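Local coordinates for geranyltranstransferase (IspA) (Helicobacter pylori, PDB 3LLW), which probably acts as a magnesium-dependent prenyltransferase of the FPP/GGPP synthase family, joining isoprenoid diphosphates in isoprene biosynthesis, at residues D94-P97 with C98-N101; A113-D116 with E117-V121. One frame throughout, in Å; residues are numbered along the deposited sequence.

In the fold
Interactions 1 and 2 follow each other along the chain and lie about 11 Å apart, centre to centre. Interaction 1 is the loop after helix 73-94 and carries Asp94 and Asp100, both magnesium ligands, though this chain has no metal bound. Interaction 2 joins the end of helix 111-114 to the start of helix 117-137, where the side chain of Ala120 is about 11 Å from that of Asp94. Leu96 CD2 lies 3.7 Å from Ala120 CB, and Leu96 CD1 is 3.9 Å from Val121 CG2. Pro97 CG meets Glu117 OE1 at 3.4 Å. The helix start thus packs on Leu96 and Pro97, which lie between the two metal-binding aspartates in sequence. Both interactions pack against the second subunit.

Interaction 1 (D94-P97 with C98-N101); sequences DDLP and CMDN
Asp94 and Asp100 are joined through the backbone, with Asp100 N donating to Asp94 O at 2.9 Å, while Leu96 O closes a type I turn from Leu96 to Met99. Two donors grip that oxygen. Met99 N reaches Leu96 O at 2.8 Å, and Asn101 N reaches the same Leu96 O at 2.9 Å. They come from opposite faces of the carbonyl plane.

The fold back of the chain brings two carboxylates together. Asp94 OD1 lies 3.0 Å from Asp100 OD2, and the two planes are turned 51° apart. Asp94 has CG trans to its backbone N (chi1 -174°), which carries its carboxylate to Asp100. Asp94 OD1 also takes a weak hydrogen bond from Gln165. Asp95 turns elsewhere and forms a salt bridge with Arg105.

At the other end, Asn101 lies across Pro97 at about a right angle, with Asn101 OD1 3.4 Å from Pro97 CA. Leu96 CD1 and Met99 CE make a loose apolar contact at 4.3 Å.

The sequence DDLPCMD is the first aspartate-rich motif of the family, in its longer DDxxxxD form. Asp94 and Asp100 bind magnesium in this protein. Two acceptors this close would probably repel each other without a metal. The long, weak ion pair of Asp94 OD2 with Arg105 may ease this in part, and bound magnesium would be expected to offset it further.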
loop_
_atom_site.group_PDB
_atom_site.type_symbol
_atom_site.label_atom_id
_atom_site.label_comp_id
_atom_site.label_asym_id
_atom_site.label_seq_id
_atom_site.Cartn_x
_atom_site.Cartn_y
_atom_site.Cartn_z
ATOM N N ASP A 94 -3.870 2.295 14.421
ATOM C CA ASP A 94 -4.812 2.059 15.515
ATOM C C ASP A 94 -4.420 2.831 16.796
ATOM O O ASP A 94 -5.295 3.291 17.518
ATOM C CB ASP A 94 -4.906 0.570 15.832
ATOM C CG ASP A 94 -5.979 0.260 16.857
ATOM O OD1 ASP A 94 -7.163 0.580 16.603
ATOM O OD2 ASP A 94 -5.635 -0.303 17.921
ATOM N N ASP A 95 -3.116 2.985 17.039
ATOM C CA ASP A 95 -2.588 3.566 18.281
ATOM C C ASP A 95 -2.659 5.085 18.354
ATOM O O ASP A 95 -2.470 5.654 19.428
ATOM C CB ASP A 95 -1.134 3.120 18.485
ATOM C CG ASP A 95 -1.017 1.712 19.061
ATOM O OD1 ASP A 95 -1.919 1.276 19.812
ATOM O OD2 ASP A 95 -0.000 1.047 18.776
ATOM N N LEU A 96 -2.927 5.723 17.213
ATOM C CA LEU A 96 -2.905 7.182 17.051
ATOM C C LEU A 96 -3.877 7.926 17.979
ATOM O O LEU A 96 -4.899 7.354 18.362
ATOM C CB LEU A 96 -3.207 7.548 15.592
ATOM C CG LEU A 96 -2.195 7.252 14.480
ATOM C CD1 LEU A 96 -2.818 7.526 13.138
ATOM C CD2 LEU A 96 -0.925 8.049 14.628
ATOM N N PRO A 97 -3.565 9.199 18.339
ATOM C CA PRO A 97 -4.438 9.963 19.242
ATOM C C PRO A 97 -5.886 10.088 18.767
ATOM O O PRO A 97 -6.795 10.079 19.597
ATOM C CB PRO A 97 -3.762 11.340 19.322
ATOM C CG PRO A 97 -2.321 11.069 19.002
ATOM C CD PRO A 97 -2.375 9.989 17.954
ATOM N N CYS A 98 -6.102 10.174 17.453
ATOM C CA CYS A 98 -7.466 10.225 16.911
ATOM C C CYS A 98 -8.186 8.880 17.054
ATOM O O CYS A 98 -9.414 8.836 17.065
ATOM C CB CYS A 98 -7.490 10.725 15.459
ATOM S SG CYS A 98 -6.897 9.548 14.194
ATOM N N MET A 99 -7.419 7.797 17.184
ATOM C CA MET A 99 -7.988 6.458 17.386
ATOM C C MET A 99 -7.827 5.983 18.848
ATOM O O MET A 99 -8.363 6.626 19.753
ATOM C CB MET A 99 -7.460 5.462 16.328
ATOM C CG MET A 99 -8.222 5.551 15.005
ATOM S SD MET A 99 -7.633 4.540 13.604
ATOM C CE MET A 99 -6.739 5.835 12.742
ATOM N N ASP A 100 -7.093 4.896 19.095
ATOM C CA ASP A 100 -6.967 4.361 20.467
ATOM C C ASP A 100 -6.139 5.196 21.454
ATOM O O ASP A 100 -6.210 4.958 22.658
ATOM C CB ASP A 100 -6.481 2.904 20.476
ATOM C CG ASP A 100 -7.593 1.920 20.172
ATOM O OD1 ASP A 100 -7.931 1.127 21.076
ATOM O OD2 ASP A 100 -8.142 1.949 19.045
ATOM N N ASN A 101 -5.365 6.149 20.936
ATOM C CA ASN A 101 -4.557 7.066 21.742
ATOM C C ASN A 101 -3.653 6.369 22.775
ATOM O O ASN A 101 -3.673 6.700 23.967
ATOM C CB ASN A 101 -5.450 8.137 22.390
ATOM C CG ASN A 101 -4.678 9.364 22.817
ATOM O OD1 ASN A 101 -3.487 9.506 22.526
ATOM N ND2 ASN A 101 -5.353 10.266 23.512
#

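Interaction 2 (A113-D116 with E117-V121)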
loop_
_atom_site.group_PDB
_atom_site.type_symbol
_atom_site.label_atom_id
_atom_site.label_comp_id
_atom_site.label_asym_id
_atom_site.label_seq_id
_atom_site.Cartn_x
_atom_site.Cartn_y
_atom_site.Cartn_z
ATOM N N ALA A 113 4.238 8.829 20.593
ATOM C CA ALA A 113 4.727 9.146 21.923
ATOM C C ALA A 113 6.230 9.397 21.866
ATOM O O ALA A 113 6.717 10.407 22.395
ATOM C CB ALA A 113 4.397 8.027 22.908
ATOM N N LYS A 114 6.949 8.491 21.208
ATOM C CA LYS A 114 8.404 8.558 21.128
ATOM C C LYS A 114 8.888 9.682 20.221
ATOM O O LYS A 114 9.877 10.358 20.524
ATOM C CB LYS A 114 8.987 7.221 20.678
ATOM C CG LYS A 114 10.508 7.161 20.792
ATOM C CD LYS A 114 11.054 5.776 20.490
ATOM C CE LYS A 114 12.579 5.788 20.503
ATOM N NZ LYS A 114 13.154 4.426 20.614
ATOM N N TYR A 115 8.180 9.897 19.120
ATOM C CA TYR A 115 8.592 10.912 18.152
ATOM C C TYR A 115 7.547 12.013 18.043
ATOM O O TYR A 115 7.569 12.965 18.825
ATOM C CB TYR A 115 8.879 10.267 16.795
ATOM C CG TYR A 115 9.919 9.170 16.837
ATOM C CD1 TYR A 115 11.275 9.467 17.046
ATOM C CD2 TYR A 115 9.556 7.837 16.656
ATOM C CE1 TYR A 115 12.241 8.459 17.074
ATOM C CE2 TYR A 115 10.504 6.822 16.690
ATOM C CZ TYR A 115 11.844 7.137 16.885
ATOM O OH TYR A 115 12.775 6.123 16.911
ATOM N N ASP A 116 6.633 11.875 17.084
ATOM C CA ASP A 116 5.487 12.772 16.935
ATOM C C ASP A 116 4.428 12.080 16.090
ATOM O O ASP A 116 4.694 11.026 15.510
ATOM C CB ASP A 116 5.900 14.116 16.310
ATOM C CG ASP A 116 6.773 13.945 15.073
ATOM O OD1 ASP A 116 7.987 14.240 15.159
ATOM O OD2 ASP A 116 6.245 13.511 14.021
ATOM N N GLU A 117 3.243 12.686 16.021
ATOM C CA GLU A 117 2.070 12.119 15.344
ATOM C C GLU A 117 2.306 11.890 13.854
ATOM O O GLU A 117 1.978 10.838 13.329
ATOM C CB GLU A 117 0.885 13.058 15.525
ATOM C CG GLU A 117 -0.456 12.380 15.663
ATOM C CD GLU A 117 -1.519 13.312 16.229
ATOM O OE1 GLU A 117 -2.713 12.943 16.179
ATOM O OE2 GLU A 117 -1.167 14.409 16.726
ATOM N N THR A 118 2.884 12.898 13.206
ATOM C CA THR A 118 3.175 12.907 11.786
ATOM C C THR A 118 4.036 11.711 11.384
ATOM O O THR A 118 3.649 10.944 10.477
ATOM C CB THR A 118 3.818 14.252 11.382
ATOM O OG1 THR A 118 2.807 15.266 11.400
ATOM C CG2 THR A 118 4.400 14.190 9.989
ATOM N N THR A 119 5.156 11.540 12.100
ATOM C CA THR A 119 6.046 10.374 11.979
ATOM C C THR A 119 5.293 9.037 11.996
ATOM O O THR A 119 5.501 8.201 11.118
ATOM C CB THR A 119 7.139 10.372 13.079
ATOM O OG1 THR A 119 7.909 11.583 13.005
ATOM C CG2 THR A 119 8.071 9.171 12.925
ATOM N N ALA A 120 4.412 8.861 12.977
ATOM C CA ALA A 120 3.562 7.672 13.073
ATOM C C ALA A 120 2.645 7.447 11.863
ATOM O O ALA A 120 2.627 6.353 11.328
ATOM C CB ALA A 120 2.743 7.680 14.348
ATOM N N VAL A 121 1.899 8.467 11.442
ATOM C CA VAL A 121 1.038 8.347 10.260
ATOM C C VAL A 121 1.842 7.911 9.042
ATOM O O VAL A 121 1.474 6.941 8.338
ATOM C CB VAL A 121 0.282 9.667 9.933
ATOM C CG1 VAL A 121 -0.519 9.524 8.633
ATOM C CG2 VAL A 121 -0.659 10.033 11.069
#
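Asp116 and Thr119 meet through one carboxylate oxygen of Asp116. Asp116 CB leaves the backbone at the residue just before the helix. From there CG swings between the backbone N and the carbonyl carbon (chi1 48°), which turns the carboxylate back toward the first turn of the helix. Asp116 CG lies 3.3 Å from Thr119 OG1. Asp116 OD1 is the more distant oxygen, with Thr119 OG1 3.4 Å away. OD2 does the binding. Asp116 OD2 accepts from Thr119 N at 3.0 Å, in a nearly straight bond (N-H...O 169°) that meets it almost end-on to its C-O bond. Asp116 OD2 also accepts from Thr119 OG1 at 2.7 Å, and this hydroxyl stands 43° out of the carboxylate plane. Both donors come from the same face.

Asp116 is thus the N-cap of helix 117-137, and its side chain takes up a backbone N-H of the first turn. The backbone bond from Ala120 N to Asp116 O, at 3.3 Å, is weak. The next one, from Val121 N to Glu117 O, is a regular helical bond.

Tyr115, just after helix 111-114, adds a side contact. Tyr115 CB lies 4.1 Å from Thr119 CG2, and this methyl stands oblique to the ring. The Tyr115 hydroxyl is hydrogen-bonded to Glu42, which also forms a salt bridge with Lys114. Thr119 OG1 has a further, weak hydrogen bond with the hydroxyl of Tyr35, whose ring meets that of Tyr115.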